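Local structure of peptidoglycan synthetase penicillin-binding protein 3 (Bifidobacterium adolescentis, 4YE5) at residues 297-302 with 455-460. The protein probably binds penicillin and, as a member of the transpeptidase family, is thought to cross-link the peptide stems of peptidoglycan. Numbering follows the deposited sequence.
Sequences MLQLGL and ESVASQ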
loop_
_atom_site.group_PDB
_atom_site.type_symbol
_atom_site.label_atom_id
_atom_site.label_comp_id
_atom_site.label_asym_id
_atom_site.label_seq_id
_atom_site.Cartn_x
_atom_site.Cartn_y
_atom_site.Cartn_z
HETATM N N MSE A 297 21.112 -5.120 24.228
HETATM C CA MSE A 297 22.275 -5.308 25.092
HETATM C C MSE A 297 22.814 -3.991 25.621
HETATM O O MSE A 297 23.181 -3.881 26.795
HETATM C CB MSE A 297 23.400 -6.029 24.350
HETATM C CG MSE A 297 23.049 -7.436 23.951
HETATM SE SE MSE A 297 24.475 -8.165 22.890
HETATM C CE MSE A 297 23.540 -9.765 22.274
ATOM N N LEU A 298 22.885 -2.998 24.742
ATOM C CA LEU A 298 23.361 -1.678 25.140
ATOM C C LEU A 298 22.370 -1.039 26.098
ATOM O O LEU A 298 22.757 -0.548 27.137
ATOM C CB LEU A 298 23.553 -0.777 23.930
ATOM C CG LEU A 298 24.600 -1.273 22.926
ATOM C CD1 LEU A 298 24.607 -0.334 21.736
ATOM C CD2 LEU A 298 25.985 -1.326 23.572
ATOM N N GLN A 299 21.090 -1.051 25.730
ATOM C CA GLN A 299 20.050 -0.442 26.540
ATOM C C GLN A 299 20.036 -0.976 27.974
ATOM O O GLN A 299 19.858 -0.207 28.923
ATOM C CB GLN A 299 18.677 -0.630 25.899
ATOM C CG GLN A 299 17.537 0.022 26.669
ATOM C CD GLN A 299 17.630 1.541 26.663
ATOM O OE1 GLN A 299 18.119 2.139 25.699
ATOM N NE2 GLN A 299 17.191 2.171 27.756
ATOM N N LEU A 300 20.222 -2.287 28.112
ATOM C CA LEU A 300 20.155 -2.963 29.402
ATOM C C LEU A 300 21.458 -2.814 30.158
ATOM O O LEU A 300 21.556 -3.221 31.316
ATOM C CB LEU A 300 19.851 -4.452 29.205
ATOM C CG LEU A 300 18.454 -4.784 28.664
ATOM C CD1 LEU A 300 18.372 -6.251 28.221
ATOM C CD2 LEU A 300 17.401 -4.464 29.729
ATOM N N GLY A 301 22.468 -2.252 29.491
ATOM C CA GLY A 301 23.769 -2.060 30.110
ATOM C C GLY A 301 24.519 -3.375 30.249
ATOM O O GLY A 301 25.388 -3.530 31.106
ATOM N N LEU A 302 24.173 -4.336 29.405
ATOM C CA LEU A 302 24.844 -5.631 29.437
ATOM C C LEU A 302 26.243 -5.495 28.889
ATOM O O LEU A 302 27.173 -6.116 29.382
ATOM C CB LEU A 302 24.057 -6.676 28.647
ATOM C CG LEU A 302 22.727 -7.042 29.300
ATOM C CD1 LEU A 302 22.020 -8.094 28.483
ATOM C CD2 LEU A 302 22.963 -7.518 30.745
ATOM N N GLU A 455 18.142 7.602 23.060
ATOM C CA GLU A 455 18.757 8.285 21.924
ATOM C C GLU A 455 20.274 8.036 21.853
ATOM O O GLU A 455 20.853 7.881 20.775
ATOM C CB GLU A 455 18.466 9.791 21.988
ATOM C CG GLU A 455 19.087 10.594 20.856
ATOM C CD GLU A 455 18.633 12.056 20.838
ATOM O OE1 GLU A 455 17.524 12.372 21.335
ATOM O OE2 GLU A 455 19.404 12.893 20.339
ATOM N N SER A 456 20.921 7.964 23.004
ATOM C CA SER A 456 22.353 7.729 23.004
ATOM C C SER A 456 22.658 6.297 22.498
ATOM O O SER A 456 23.639 6.061 21.802
ATOM C CB SER A 456 22.918 7.979 24.404
ATOM O OG SER A 456 22.295 7.138 25.354
ATOM N N VAL A 457 21.788 5.348 22.808
ATOM C CA VAL A 457 21.981 3.982 22.330
ATOM C C VAL A 457 21.757 3.920 20.818
ATOM O O VAL A 457 22.521 3.279 20.091
ATOM C CB VAL A 457 21.032 2.981 23.049
ATOM C CG1 VAL A 457 20.993 1.602 22.320
ATOM C CG2 VAL A 457 21.443 2.827 24.501
ATOM N N ALA A 458 20.705 4.590 20.353
ATOM C CA ALA A 458 20.460 4.727 18.930
ATOM C C ALA A 458 21.670 5.330 18.194
ATOM O O ALA A 458 22.023 4.870 17.104
ATOM C CB ALA A 458 19.212 5.556 18.681
ATOM N N SER A 459 22.289 6.360 18.776
ATOM C CA SER A 459 23.457 6.982 18.165
ATOM C C SER A 459 24.611 6.011 18.023
ATOM O O SER A 459 25.319 6.030 17.022
ATOM C CB SER A 459 23.946 8.172 19.009
ATOM O OG SER A 459 23.064 9.257 18.830
ATOM N N GLN A 460 24.840 5.209 19.056
ATOM C CA GLN A 460 25.951 4.254 19.040
ATOM C C GLN A 460 25.712 3.148 18.018
ATOM O O GLN A 460 26.646 2.692 17.358
ATOM C CB GLN A 460 26.172 3.669 20.437
ATOM C CG GLN A 460 26.672 4.719 21.422
ATOM C CD GLN A 460 26.682 4.251 22.875
ATOM O OE1 GLN A 460 26.249 3.147 23.200
ATOM N NE2 GLN A 460 27.177 5.106 23.756
#
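Val457 reaches across from the first turn of helix 455-470 and sets its two methyl groups against consecutive residues of helix 290-299. The apolar part falls to CG1, which lies 3.8 Å from CB of Leu298 and 4.1 Å from its CD1. With CG1 anti to its own backbone N (chi1 167°), Val457 sends this branch to Leu298 and leaves CG2 for Gln299.

The polar side chains meet the other helix through van der Waals contact. Val457 CG2 sits 3.6 Å from OE1 of Gln299 and 4.1 Å from the backbone N of that residue, the two side chains running nearly at right angles. Gln299 starts with CG anti to its N and then bends at chi2 (67°), which swings the amide over to helix 455-470; there OE1 accepts a hydrogen bond from the backbone N of Asp454, tying Gln299 to the residue just ahead of helix 455-470. Farther along, the extended Gln460 brings OE1 to 4.1 Å from Leu298 CD1, a looser contact.

Just past this packing, helix 290-299 gives way to a Schellman motif: Gly301 takes positive phi, Leu302 N bonds back to Met297 O at 2.8 Å, and Gly301 N to Leu298 O at 2.9 Å. Within the transpeptidase domain, Phe362 of helix 356-365 also packs on Gln299, while Met297 turns to helix 344-350, meeting Met347 and Ala350.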